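Local coordinates for leucine-rich repeat protein TpLRR (Treponema pallidum, PDB 6MLX), which is of unknown function, a secreted, probably periplasmic leucine-rich repeat protein of the BspA type whose repeats may serve as a recognition surface, at residues R69-H74 / R92-H97; T80-I85 / V103-I108; A98-V103 / F122-S127; G126-V131 / R146-L151. All coordinates share one frame; numbering follows the deposited sequence.

Interaction 1: residues R69-H74 / R92-H97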
loop_
_atom_site.group_PDB
_atom_site.type_symbol
_atom_site.label_atom_id
_atom_site.label_comp_id
_atom_site.label_asym_id
_atom_site.label_seq_id
_atom_site.Cartn_x
_atom_site.Cartn_y
_atom_site.Cartn_z
ATOM N N ARG A 69 2.778 -11.658 7.300
ATOM C CA ARG A 69 1.566 -11.080 7.849
ATOM C C ARG A 69 1.601 -9.560 7.881
ATOM O O ARG A 69 0.537 -8.929 7.907
ATOM C CB ARG A 69 1.351 -11.596 9.278
ATOM C CG ARG A 69 1.174 -13.099 9.392
ATOM C CD ARG A 69 -0.267 -13.487 9.048
ATOM N NE ARG A 69 -0.536 -14.925 9.170
ATOM C CZ ARG A 69 -0.441 -15.808 8.171
ATOM N NH1 ARG A 69 -0.063 -15.418 6.954
ATOM N NH2 ARG A 69 -0.700 -17.099 8.390
ATOM N N MET A 70 2.790 -8.970 7.858
ATOM C CA MET A 70 2.974 -7.571 8.208
ATOM C C MET A 70 4.092 -6.966 7.366
ATOM O O MET A 70 5.170 -7.556 7.251
ATOM C CB MET A 70 3.309 -7.448 9.698
ATOM C CG MET A 70 4.098 -6.203 10.046
ATOM S SD MET A 70 2.948 -4.850 10.092
ATOM C CE MET A 70 2.021 -5.303 11.557
ATOM N N ILE A 71 3.843 -5.791 6.796
ATOM C CA ILE A 71 4.877 -4.989 6.147
ATOM C C ILE A 71 5.031 -3.703 6.950
ATOM O O ILE A 71 4.083 -2.912 7.048
ATOM C CB ILE A 71 4.543 -4.697 4.675
ATOM C CG1 ILE A 71 4.474 -6.007 3.885
ATOM C CG2 ILE A 71 5.565 -3.743 4.056
ATOM C CD1 ILE A 71 4.059 -5.837 2.441
ATOM N N GLY A 72 6.217 -3.506 7.538
ATOM C CA GLY A 72 6.445 -2.423 8.478
ATOM C C GLY A 72 6.633 -1.061 7.823
ATOM O O GLY A 72 6.670 -0.912 6.604
ATOM N N GLN A 73 6.769 -0.045 8.673
ATOM C CA GLN A 73 6.788 1.330 8.185
ATOM C C GLN A 73 7.998 1.582 7.288
ATOM O O GLN A 73 9.093 1.068 7.528
ATOM C CB GLN A 73 6.789 2.313 9.359
ATOM C CG GLN A 73 8.075 2.275 10.184
ATOM C CD GLN A 73 8.335 3.565 10.940
ATOM O OE1 GLN A 73 7.420 4.141 11.518
ATOM N NE2 GLN A 73 9.594 4.026 10.946
ATOM N N HIS A 74 7.782 2.360 6.228
ATOM C CA HIS A 74 8.843 2.723 5.287
ATOM C C HIS A 74 9.577 1.494 4.744
ATOM O O HIS A 74 10.738 1.592 4.343
ATOM C CB HIS A 74 9.859 3.692 5.926
ATOM C CG HIS A 74 9.286 5.009 6.369
ATOM N ND1 HIS A 74 9.258 6.124 5.557
ATOM C CD2 HIS A 74 8.766 5.400 7.557
ATOM C CE1 HIS A 74 8.718 7.134 6.216
ATOM N NE2 HIS A 74 8.403 6.719 7.428
ATOM N N ARG A 92 -1.793 -9.056 6.294
ATOM C CA ARG A 92 -2.840 -8.424 7.095
ATOM C C ARG A 92 -2.710 -6.916 7.211
ATOM O O ARG A 92 -3.733 -6.234 7.315
ATOM C CB ARG A 92 -2.861 -8.990 8.524
ATOM C CG ARG A 92 -2.572 -10.475 8.624
ATOM C CD ARG A 92 -3.865 -11.271 8.661
ATOM N NE ARG A 92 -4.536 -10.972 9.915
ATOM C CZ ARG A 92 -5.848 -11.000 10.050
ATOM N NH1 ARG A 92 -6.603 -11.332 9.002
ATOM N NH2 ARG A 92 -6.401 -10.714 11.227
ATOM N N GLU A 93 -1.488 -6.380 7.229
ATOM C CA GLU A 93 -1.273 -4.970 7.531
ATOM C C GLU A 93 -0.076 -4.437 6.753
ATOM O O GLU A 93 0.950 -5.110 6.626
ATOM C CB GLU A 93 -1.046 -4.741 9.030
ATOM C CG GLU A 93 -0.805 -3.269 9.419
ATOM C CD GLU A 93 -0.809 -3.053 10.928
ATOM O OE1 GLU A 93 -0.901 -4.052 11.653
ATOM O OE2 GLU A 93 -0.739 -1.894 11.402
ATOM N N ILE A 94 -0.220 -3.217 6.247
ATOM C CA ILE A 94 0.859 -2.471 5.612
ATOM C C ILE A 94 0.980 -1.166 6.386
ATOM O O ILE A 94 0.047 -0.351 6.386
ATOM C CB ILE A 94 0.585 -2.211 4.124
ATOM C CG1 ILE A 94 0.368 -3.520 3.374
ATOM C CG2 ILE A 94 1.725 -1.434 3.504
ATOM C CD1 ILE A 94 -0.014 -3.340 1.928
ATOM N N ARG A 95 2.119 -0.966 7.048
ATOM C CA ARG A 95 2.301 0.174 7.934
ATOM C C ARG A 95 2.705 1.426 7.149
ATOM O O ARG A 95 2.934 1.395 5.936
ATOM C CB ARG A 95 3.310 -0.166 9.030
ATOM C CG ARG A 95 2.764 -1.210 9.975
ATOM C CD ARG A 95 3.533 -1.341 11.263
ATOM N NE ARG A 95 2.682 -2.019 12.242
ATOM C CZ ARG A 95 3.132 -2.713 13.284
ATOM N NH1 ARG A 95 4.437 -2.840 13.476
ATOM N NH2 ARG A 95 2.268 -3.302 14.108
ATOM N N HIS A 96 2.773 2.544 7.855
ATOM C CA HIS A 96 2.787 3.834 7.185
ATOM C C HIS A 96 4.042 4.013 6.320
ATOM O O HIS A 96 5.121 3.485 6.613
ATOM C CB HIS A 96 2.630 4.965 8.210
ATOM C CG HIS A 96 3.760 5.092 9.182
ATOM N ND1 HIS A 96 4.857 5.894 8.943
ATOM C CD2 HIS A 96 3.941 4.562 10.417
ATOM C CE1 HIS A 96 5.676 5.833 9.977
ATOM N NE2 HIS A 96 5.145 5.033 10.888
ATOM N N HIS A 97 3.858 4.709 5.201
ATOM C CA HIS A 97 4.900 5.039 4.228
ATOM C C HIS A 97 5.534 3.815 3.582
ATOM O O HIS A 97 6.588 3.940 2.955
ATOM C CB HIS A 97 6.010 5.909 4.858
ATOM C CG HIS A 97 5.546 7.261 5.303
ATOM N ND1 HIS A 97 5.002 7.485 6.547
ATOM C CD2 HIS A 97 5.536 8.460 4.667
ATOM C CE1 HIS A 97 4.673 8.760 6.659
ATOM N NE2 HIS A 97 4.990 9.374 5.533
#
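The imidazole of H74 lies over the CB of H97, which sits beneath one ring face 3.4 Å from the H74 ring centroid, a CH-pi contact. The two rings are nearly parallel, their planes 5° apart, but slid so far that they barely overlap; H74 therefore rests chiefly on the root of its neighbour's side chain. H96 completes this aromatic cluster. Its CG takes the crowded position between backbone N and carbonyl carbon (chi1 65°), as does that of Q73 (67°), so the two side chains run alongside each other and Q73 CB covers a face of the H96 ring, 3.7 Å from its centroid. A hydrogen bond of 2.9 Å between H96 ND1 and H97 ND1 limits the rotation of both rings, while H74 ND1 is engaged by D77.

Further back, M70 bends at chi2 and chi3 and lays its methyl over the R95 guanidinium, with CE 3.3 Å from NH2. The extended E93 approaches the edge of that group, and R95 NE makes a long salt bridge of 3.5 Å to E93 OE2. The backbone evidence for parallel pairing is clear: I71 N donates to E93 O at 3.0 Å, and R95 N reaches I71 O at 2.8 Å, nearly along the C=O axis. I71 and I94 turn to the face away from M70 and E93 and are buried. Strand 70-71 thus lies between strands 43-48 and 93-94, and strand 116-117 follows beyond, all in parallel pairing along the leucine-rich repeat solenoid.

Interaction 2: residues T80-I85 / V103-I108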
loop_
_atom_site.group_PDB
_atom_site.type_symbol
_atom_site.label_atom_id
_atom_site.label_comp_id
_atom_site.label_asym_id
_atom_site.label_seq_id
_atom_site.Cartn_x
_atom_site.Cartn_y
_atom_site.Cartn_z
ATOM N N THR A 80 12.658 3.061 -6.019
ATOM C CA THR A 80 12.176 3.837 -7.157
ATOM C C THR A 80 12.029 3.016 -8.440
ATOM O O THR A 80 11.353 3.465 -9.370
ATOM C CB THR A 80 13.105 5.036 -7.385
ATOM O OG1 THR A 80 14.426 4.557 -7.616
ATOM C CG2 THR A 80 13.129 5.942 -6.154
ATOM N N LYS A 81 12.606 1.826 -8.521
ATOM C CA LYS A 81 12.429 1.002 -9.706
ATOM C C LYS A 81 11.411 -0.111 -9.508
ATOM O O LYS A 81 11.122 -0.844 -10.461
ATOM C CB LYS A 81 13.772 0.406 -10.149
ATOM C CG LYS A 81 14.796 1.459 -10.586
ATOM C CD LYS A 81 14.163 2.552 -11.438
ATOM C CE LYS A 81 15.227 3.290 -12.278
ATOM N NZ LYS A 81 14.858 4.701 -12.587
ATOM N N LEU A 82 10.857 -0.254 -8.303
ATOM C CA LEU A 82 9.943 -1.358 -8.024
ATOM C C LEU A 82 8.700 -1.273 -8.905
ATOM O O LEU A 82 7.906 -0.331 -8.784
ATOM C CB LEU A 82 9.571 -1.361 -6.535
ATOM C CG LEU A 82 8.737 -2.522 -5.994
ATOM C CD1 LEU A 82 9.447 -3.853 -6.207
ATOM C CD2 LEU A 82 8.431 -2.282 -4.519
ATOM N N ALA A 83 8.536 -2.251 -9.806
ATOM C CA ALA A 83 7.424 -2.301 -10.744
ATOM C C ALA A 83 6.378 -3.351 -10.399
ATOM O O ALA A 83 5.209 -3.189 -10.761
ATOM C CB ALA A 83 7.935 -2.565 -12.170
ATOM N N ARG A 84 6.766 -4.438 -9.744
ATOM C CA ARG A 84 5.812 -5.452 -9.331
ATOM C C ARG A 84 6.179 -5.954 -7.952
ATOM O O ARG A 84 7.359 -6.089 -7.627
ATOM C CB ARG A 84 5.766 -6.633 -10.289
ATOM C CG ARG A 84 5.119 -6.316 -11.566
ATOM C CD ARG A 84 5.249 -7.504 -12.487
ATOM N NE ARG A 84 4.474 -7.316 -13.700
ATOM C CZ ARG A 84 3.151 -7.428 -13.752
ATOM N NH1 ARG A 84 2.468 -7.703 -12.641
ATOM N NH2 ARG A 84 2.517 -7.246 -14.902
ATOM N N ILE A 85 5.161 -6.231 -7.145
ATOM C CA ILE A 85 5.361 -6.903 -5.872
ATOM C C ILE A 85 4.218 -7.890 -5.701
ATOM O O ILE A 85 3.043 -7.510 -5.796
ATOM C CB ILE A 85 5.445 -5.921 -4.685
ATOM C CG1 ILE A 85 5.557 -6.690 -3.364
ATOM C CG2 ILE A 85 4.259 -4.948 -4.675
ATOM C CD1 ILE A 85 6.072 -5.856 -2.186
ATOM N N VAL A 103 7.909 5.116 -7.303
ATOM C CA VAL A 103 7.383 5.842 -8.460
ATOM C C VAL A 103 7.233 4.979 -9.697
ATOM O O VAL A 103 6.708 5.459 -10.709
ATOM C CB VAL A 103 8.281 7.067 -8.738
ATOM C CG1 VAL A 103 8.358 7.932 -7.482
ATOM C CG2 VAL A 103 9.671 6.622 -9.160
ATOM N N SER A 104 7.665 3.723 -9.659
ATOM C CA SER A 104 7.516 2.813 -10.792
ATOM C C SER A 104 6.471 1.739 -10.551
ATOM O O SER A 104 6.299 0.857 -11.403
ATOM C CB SER A 104 8.852 2.131 -11.123
ATOM O OG SER A 104 9.818 3.082 -11.493
ATOM N N LEU A 105 5.807 1.761 -9.403
ATOM C CA LEU A 105 4.794 0.764 -9.083
ATOM C C LEU A 105 3.540 1.155 -9.850
ATOM O O LEU A 105 2.869 2.133 -9.511
ATOM C CB LEU A 105 4.562 0.716 -7.578
ATOM C CG LEU A 105 3.907 -0.533 -7.003
ATOM C CD1 LEU A 105 4.684 -1.733 -7.445
ATOM C CD2 LEU A 105 3.877 -0.446 -5.479
ATOM N N ALA A 106 3.248 0.424 -10.925
ATOM C CA ALA A 106 2.141 0.792 -11.795
ATOM C C ALA A 106 0.839 0.137 -11.380
ATOM O O ALA A 106 -0.241 0.637 -11.733
ATOM C CB ALA A 106 2.456 0.430 -13.246
ATOM N N GLY A 107 0.922 -0.955 -10.634
ATOM C CA GLY A 107 -0.260 -1.663 -10.195
ATOM C C GLY A 107 0.095 -2.532 -9.015
ATOM O O GLY A 107 1.265 -2.861 -8.783
ATOM N N ILE A 108 -0.932 -2.907 -8.266
ATOM C CA ILE A 108 -0.740 -3.789 -7.125
ATOM C C ILE A 108 -2.067 -4.484 -6.856
ATOM O O ILE A 108 -3.137 -3.894 -7.017
ATOM C CB ILE A 108 -0.213 -2.996 -5.907
ATOM C CG1 ILE A 108 0.224 -3.926 -4.781
ATOM C CG2 ILE A 108 -1.249 -1.993 -5.431
ATOM C CD1 ILE A 108 0.889 -3.166 -3.642
HETATM O O HOH W 1 2.695 -4.953 -8.379
#
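Successive coils of the leucine-rich repeat solenoid meet here, where corresponding positions lie 23 residues apart, as T80 facing V103 attests. The clearest direct bond comes from S104, whose OG donates to T80 O at 2.6 Å. With OG beside the backbone N (chi1 -62°), the hydroxyl approaches within the carbonyl plane, at a C=O...OG angle of 150°. Next to it V103 CG2 brushes the same carbonyl oxygen. The backbones then run close without conventional bonding: L82 O is 3.0 Å from L105 N, but the angle is too poor for a hydrogen bond. A83 CA instead directs its hydrogen at S104 O, 3.4 Å away and with an angle of 157° at the hydrogen.

At the far end a water takes the place of a direct backbone link, accepting from I85 N at 3.0 Å and donating to G107 O at 2.6 Å. Inside, the aliphatic branches close up. I85 and I108 lie side by side, CG2 of I85 meeting CD1 of I108 at 3.9 Å, and L105 CD1 comes up to I85 CG2 at 4.3 Å. I85 also touches F99, and I108 touches F122. Strand 84-86 is one of the two edge strands of a three-strand parallel sheet, and R84 pairs with V60 and V62. A serine hydroxyl and a bridging water therefore carry the polar link between these segments, over a layer of leucine and isoleucine.

Interaction 3: residues A98-V103 / F122-S127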
loop_
_atom_site.group_PDB
_atom_site.type_symbol
_atom_site.label_atom_id
_atom_site.label_comp_id
_atom_site.label_asym_id
_atom_site.label_seq_id
_atom_site.Cartn_x
_atom_site.Cartn_y
_atom_site.Cartn_z
ATOM N N ALA A 98 4.926 2.634 3.711
ATOM C CA ALA A 98 5.612 1.409 3.305
ATOM C C ALA A 98 6.064 1.446 1.848
ATOM O O ALA A 98 7.095 0.858 1.512
ATOM C CB ALA A 98 4.727 0.191 3.535
ATOM N N PHE A 99 5.321 2.130 0.973
ATOM C CA PHE A 99 5.688 2.239 -0.438
ATOM C C PHE A 99 5.841 3.692 -0.855
ATOM O O PHE A 99 5.630 4.046 -2.019
ATOM C CB PHE A 99 4.672 1.523 -1.324
ATOM C CG PHE A 99 4.623 0.046 -1.090
ATOM C CD1 PHE A 99 5.568 -0.788 -1.672
ATOM C CD2 PHE A 99 3.651 -0.507 -0.266
ATOM C CE1 PHE A 99 5.543 -2.151 -1.459
ATOM C CE2 PHE A 99 3.610 -1.880 -0.046
ATOM C CZ PHE A 99 4.567 -2.704 -0.644
ATOM N N HIS A 100 6.211 4.542 0.095
ATOM C CA HIS A 100 6.445 5.946 -0.200
ATOM C C HIS A 100 7.487 6.084 -1.310
ATOM O O HIS A 100 8.524 5.414 -1.297
ATOM C CB HIS A 100 6.875 6.660 1.093
ATOM C CG HIS A 100 7.314 8.078 0.898
ATOM N ND1 HIS A 100 6.433 9.109 0.646
ATOM C CD2 HIS A 100 8.548 8.636 0.924
ATOM C CE1 HIS A 100 7.108 10.239 0.517
ATOM N NE2 HIS A 100 8.393 9.978 0.687
ATOM N N LYS A 101 7.168 6.917 -2.308
ATOM C CA LYS A 101 8.061 7.213 -3.436
ATOM C C LYS A 101 8.420 5.977 -4.259
ATOM O O LYS A 101 9.508 5.912 -4.845
ATOM C CB LYS A 101 9.354 7.902 -2.981
ATOM C CG LYS A 101 9.202 9.341 -2.545
ATOM C CD LYS A 101 10.550 9.878 -2.071
ATOM C CE LYS A 101 10.926 11.134 -2.839
ATOM N NZ LYS A 101 10.030 12.248 -2.379
ATOM N N CYS A 102 7.536 4.977 -4.319
ATOM C CA CYS A 102 7.742 3.860 -5.242
ATOM C C CYS A 102 7.143 4.283 -6.585
ATOM O O CYS A 102 6.030 3.896 -6.972
ATOM C CB CYS A 102 7.133 2.573 -4.703
ATOM S SG CYS A 102 8.068 1.831 -3.350
ATOM N N VAL A 103 7.909 5.116 -7.303
ATOM C CA VAL A 103 7.383 5.842 -8.460
ATOM C C VAL A 103 7.233 4.979 -9.697
ATOM O O VAL A 103 6.708 5.459 -10.709
ATOM C CB VAL A 103 8.281 7.067 -8.738
ATOM C CG1 VAL A 103 8.358 7.932 -7.482
ATOM C CG2 VAL A 103 9.671 6.622 -9.160
ATOM N N PHE A 122 1.008 4.718 0.033
ATOM C CA PHE A 122 1.340 4.864 -1.378
ATOM C C PHE A 122 1.576 6.322 -1.742
ATOM O O PHE A 122 1.394 6.721 -2.892
ATOM C CB PHE A 122 0.257 4.225 -2.246
ATOM C CG PHE A 122 0.089 2.755 -1.975
ATOM C CD1 PHE A 122 1.006 1.836 -2.479
ATOM C CD2 PHE A 122 -0.943 2.295 -1.165
ATOM C CE1 PHE A 122 0.877 0.479 -2.202
ATOM C CE2 PHE A 122 -1.085 0.949 -0.896
ATOM C CZ PHE A 122 -0.167 0.037 -1.399
ATOM N N SER A 123 1.988 7.120 -0.756
ATOM C CA SER A 123 2.356 8.513 -0.991
ATOM C C SER A 123 3.401 8.606 -2.097
ATOM O O SER A 123 4.401 7.884 -2.082
ATOM C CB SER A 123 2.893 9.133 0.308
ATOM O OG SER A 123 3.257 10.496 0.105
ATOM N N SER A 124 3.143 9.471 -3.078
ATOM C CA SER A 124 4.058 9.705 -4.207
ATOM C C SER A 124 4.317 8.451 -5.037
ATOM O O SER A 124 5.373 8.316 -5.658
ATOM C CB SER A 124 5.393 10.299 -3.736
ATOM O OG SER A 124 5.218 11.636 -3.307
ATOM N N CYS A 125 3.368 7.514 -5.066
ATOM C CA CYS A 125 3.445 6.411 -6.026
ATOM C C CYS A 125 2.882 6.908 -7.355
ATOM O O CYS A 125 1.724 6.679 -7.711
ATOM C CB CYS A 125 2.716 5.183 -5.503
ATOM S SG CYS A 125 3.682 4.301 -4.263
ATOM N N GLY A 126 3.749 7.583 -8.116
ATOM C CA GLY A 126 3.338 8.351 -9.268
ATOM C C GLY A 126 2.980 7.539 -10.498
ATOM O O GLY A 126 2.532 8.130 -11.484
ATOM N N SER A 127 3.186 6.224 -10.485
ATOM C CA SER A 127 2.815 5.391 -11.621
ATOM C C SER A 127 1.577 4.547 -11.368
ATOM O O SER A 127 1.096 3.884 -12.297
ATOM C CB SER A 127 3.972 4.456 -12.015
ATOM O OG SER A 127 5.085 5.179 -12.500
HETATM O O HOH W 2 3.845 4.310 -8.561
#
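Two hydrogen bonds tie these segments together directly. K101 N donates to S123 O at 2.9 Å, nearly straight (168° at the hydrogen) and almost along the C=O axis. At the other end S127 OG, anti to its own carbonyl carbon, donates to V103 O within the carbonyl plane; at 2.4 Å this is a very short bond. A water lies between these anchors, donating to C102 O at 2.7 Å and accepting from S127 N at 2.8 Å, so the gap between the chains is spanned by solvent there.

The same backbone shape recurs on both sides. F99 to C102 and F122 to C125 each form a type II beta turn that overlaps an inverse gamma turn centred on its last residue, C102 or C125, and the matching curves let the segments follow one another. H100 CA also faces S123 O, and the edge of the H100 imidazole approaches S123, with ND1 3.5 Å from OG. Toward the interior, F99 and F122 point the same way with ring planes 2° apart. They are slid until they barely overlap, and the closest approach is CD2 of F99 to CE1 of F122 at 3.5 Å. C102 CB adds a looser contact with C125 SG at 3.9 Å.

The F76 ring runs parallel to that of F99, extending the row of phenylalanines inside the solenoid. The two segments are the loops that follow strands 93-94 and 116-117, the second leading on to strand 130-132; backbone bonds from H100 to G78 and from S124 to R146 continue the stacking on both flanks.

Interaction 4: residues G126-V131 / R146-L151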
loop_
_atom_site.group_PDB
_atom_site.type_symbol
_atom_site.label_atom_id
_atom_site.label_comp_id
_atom_site.label_asym_id
_atom_site.label_seq_id
_atom_site.Cartn_x
_atom_site.Cartn_y
_atom_site.Cartn_z
ATOM N N GLY A 126 3.749 7.583 -8.116
ATOM C CA GLY A 126 3.338 8.351 -9.268
ATOM C C GLY A 126 2.980 7.539 -10.498
ATOM O O GLY A 126 2.532 8.130 -11.484
ATOM N N SER A 127 3.186 6.224 -10.485
ATOM C CA SER A 127 2.815 5.391 -11.621
ATOM C C SER A 127 1.577 4.547 -11.368
ATOM O O SER A 127 1.096 3.884 -12.297
ATOM C CB SER A 127 3.972 4.456 -12.015
ATOM O OG SER A 127 5.085 5.179 -12.500
ATOM N N LEU A 128 1.068 4.540 -10.148
ATOM C CA LEU A 128 -0.027 3.651 -9.790
ATOM C C LEU A 128 -1.311 4.107 -10.480
ATOM O O LEU A 128 -1.705 5.268 -10.368
ATOM C CB LEU A 128 -0.180 3.631 -8.271
ATOM C CG LEU A 128 -1.116 2.655 -7.554
ATOM C CD1 LEU A 128 -0.779 1.216 -7.882
ATOM C CD2 LEU A 128 -1.005 2.907 -6.046
ATOM N N VAL A 129 -1.955 3.194 -11.205
ATOM C CA VAL A 129 -3.083 3.520 -12.077
ATOM C C VAL A 129 -4.415 3.066 -11.469
ATOM O O VAL A 129 -5.325 3.871 -11.292
ATOM C CB VAL A 129 -2.892 2.933 -13.497
ATOM C CG1 VAL A 129 -4.118 3.205 -14.318
ATOM C CG2 VAL A 129 -1.652 3.544 -14.143
ATOM N N ASP A 130 -4.569 1.769 -11.230
ATOM C CA ASP A 130 -5.801 1.217 -10.678
ATOM C C ASP A 130 -5.499 0.642 -9.303
ATOM O O ASP A 130 -4.436 0.048 -9.096
ATOM C CB ASP A 130 -6.402 0.102 -11.563
ATOM C CG ASP A 130 -6.933 0.603 -12.908
ATOM O OD1 ASP A 130 -7.315 1.780 -13.029
ATOM O OD2 ASP A 130 -7.001 -0.221 -13.850
ATOM N N VAL A 131 -6.427 0.820 -8.361
ATOM C CA VAL A 131 -6.378 0.071 -7.107
ATOM C C VAL A 131 -7.777 -0.413 -6.758
ATOM O O VAL A 131 -8.773 0.305 -6.914
ATOM C CB VAL A 131 -5.741 0.844 -5.919
ATOM C CG1 VAL A 131 -5.296 2.212 -6.304
ATOM C CG2 VAL A 131 -6.652 0.870 -4.679
ATOM N N ARG A 146 -1.826 9.845 -1.307
ATOM C CA ARG A 146 -1.366 11.212 -1.535
ATOM C C ARG A 146 -0.421 11.265 -2.731
ATOM O O ARG A 146 0.486 10.443 -2.856
ATOM C CB ARG A 146 -0.657 11.729 -0.277
ATOM C CG ARG A 146 -0.192 13.187 -0.341
ATOM C CD ARG A 146 0.680 13.551 0.891
ATOM N NE ARG A 146 0.103 13.083 2.152
ATOM C CZ ARG A 146 -0.951 13.651 2.742
ATOM N NH1 ARG A 146 -1.540 14.693 2.175
ATOM N NH2 ARG A 146 -1.426 13.177 3.892
ATOM N N ASP A 147 -0.662 12.217 -3.631
ATOM C CA ASP A 147 0.222 12.468 -4.772
ATOM C C ASP A 147 0.396 11.249 -5.675
ATOM O O ASP A 147 1.463 11.062 -6.273
ATOM C CB ASP A 147 1.598 12.947 -4.310
ATOM C CG ASP A 147 1.511 14.136 -3.428
ATOM O OD1 ASP A 147 0.741 15.055 -3.759
ATOM O OD2 ASP A 147 2.189 14.136 -2.390
ATOM N N CYS A 148 -0.633 10.408 -5.780
ATOM C CA CYS A 148 -0.657 9.366 -6.805
ATOM C C CYS A 148 -1.196 10.011 -8.081
ATOM O O CYS A 148 -2.383 9.953 -8.407
ATOM C CB CYS A 148 -1.481 8.173 -6.338
ATOM S SG CYS A 148 -0.654 7.239 -4.989
ATOM N N ALA A 149 -0.291 10.672 -8.806
ATOM C CA ALA A 149 -0.714 11.551 -9.892
ATOM C C ALA A 149 -1.277 10.788 -11.085
ATOM O O ALA A 149 -1.966 11.391 -11.914
ATOM C CB ALA A 149 0.449 12.439 -10.340
ATOM N N GLU A 150 -1.009 9.493 -11.199
ATOM C CA GLU A 150 -1.555 8.706 -12.294
ATOM C C GLU A 150 -2.731 7.824 -11.879
ATOM O O GLU A 150 -3.305 7.131 -12.735
ATOM C CB GLU A 150 -0.450 7.861 -12.932
ATOM C CG GLU A 150 0.592 8.700 -13.710
ATOM C CD GLU A 150 0.050 9.374 -14.962
ATOM O OE1 GLU A 150 -1.036 8.991 -15.454
ATOM O OE2 GLU A 150 0.709 10.316 -15.457
ATOM N N LEU A 151 -3.101 7.843 -10.595
ATOM C CA LEU A 151 -4.219 7.075 -10.068
ATOM C C LEU A 151 -5.530 7.474 -10.733
ATOM O O LEU A 151 -6.026 8.579 -10.505
ATOM C CB LEU A 151 -4.324 7.276 -8.558
ATOM C CG LEU A 151 -5.431 6.513 -7.837
ATOM C CD1 LEU A 151 -5.319 5.033 -8.166
ATOM C CD2 LEU A 151 -5.318 6.761 -6.348
#
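L151 CD1 meets V131 CG1 at 3.4 Å, tighter than ordinary van der Waals contact, and lies 3.3 Å from V129 O. CG of L151 is anti to the backbone N (chi1 -179°), which sends the isobutyl group obliquely across V131. The valine itself is modelled with CG1 eclipsing its backbone N (chi1 0°), consistent with crowding at this spot. Nearer the surface, E150 CG passes 3.0 Å from G126 O, after which the chain bends at chi2 (-67°) and carries the carboxylate away from the other segment. L128 CD2 reaches C148 SG only loosely, at 4.5 Å.

No hydrogen bond crosses between the segments. L128 O is 2.9 Å from L151 N, yet the angle is poor; that N-H is used instead by C148 O, 3.1 Å away, in the type I turn from C148 to L151. This is neighbour-on-neighbour stacking of leucine-rich repeat coils, with L128 and L151 both buried as interior leucines. Beyond this first shell, the backbone of V131 pairs with S153 and R155, where strand 130-132 runs parallel to strand 153-155, and V129 bonds to A106 and A152. C148 centres an inverse gamma turn that leads into the type I turn. L151 also packs on F145 and C171 of the surrounding loops. A149 O, in the turn, accepts from N173 ND2; just before the turn, R146 makes salt bridges to D120 on one flank and E169 on the other.

In the fold
From the N terminus, residues 69-74 open interaction 1, and 92-97 close it after 17 intervening residues, joining parallel strands 70-71 and 93-94. Interaction 2 starts within that loop at 80-85 and closes at 103-108, so the two cross, on separate parts of the coil. Interaction 3 begins at 98, directly after interaction 1 closes, and crosses interaction 2, sharing V103; I85 CD1 also packs on F99 CE1. Interaction 4 starts where interaction 3 ends, sharing G126 and S127, and closes after 14 intervening residues. S124 N to R146 O probably links interactions 3 and 4, and A106 O to V129 N links 2 and 4, tying successive coils of the solenoid.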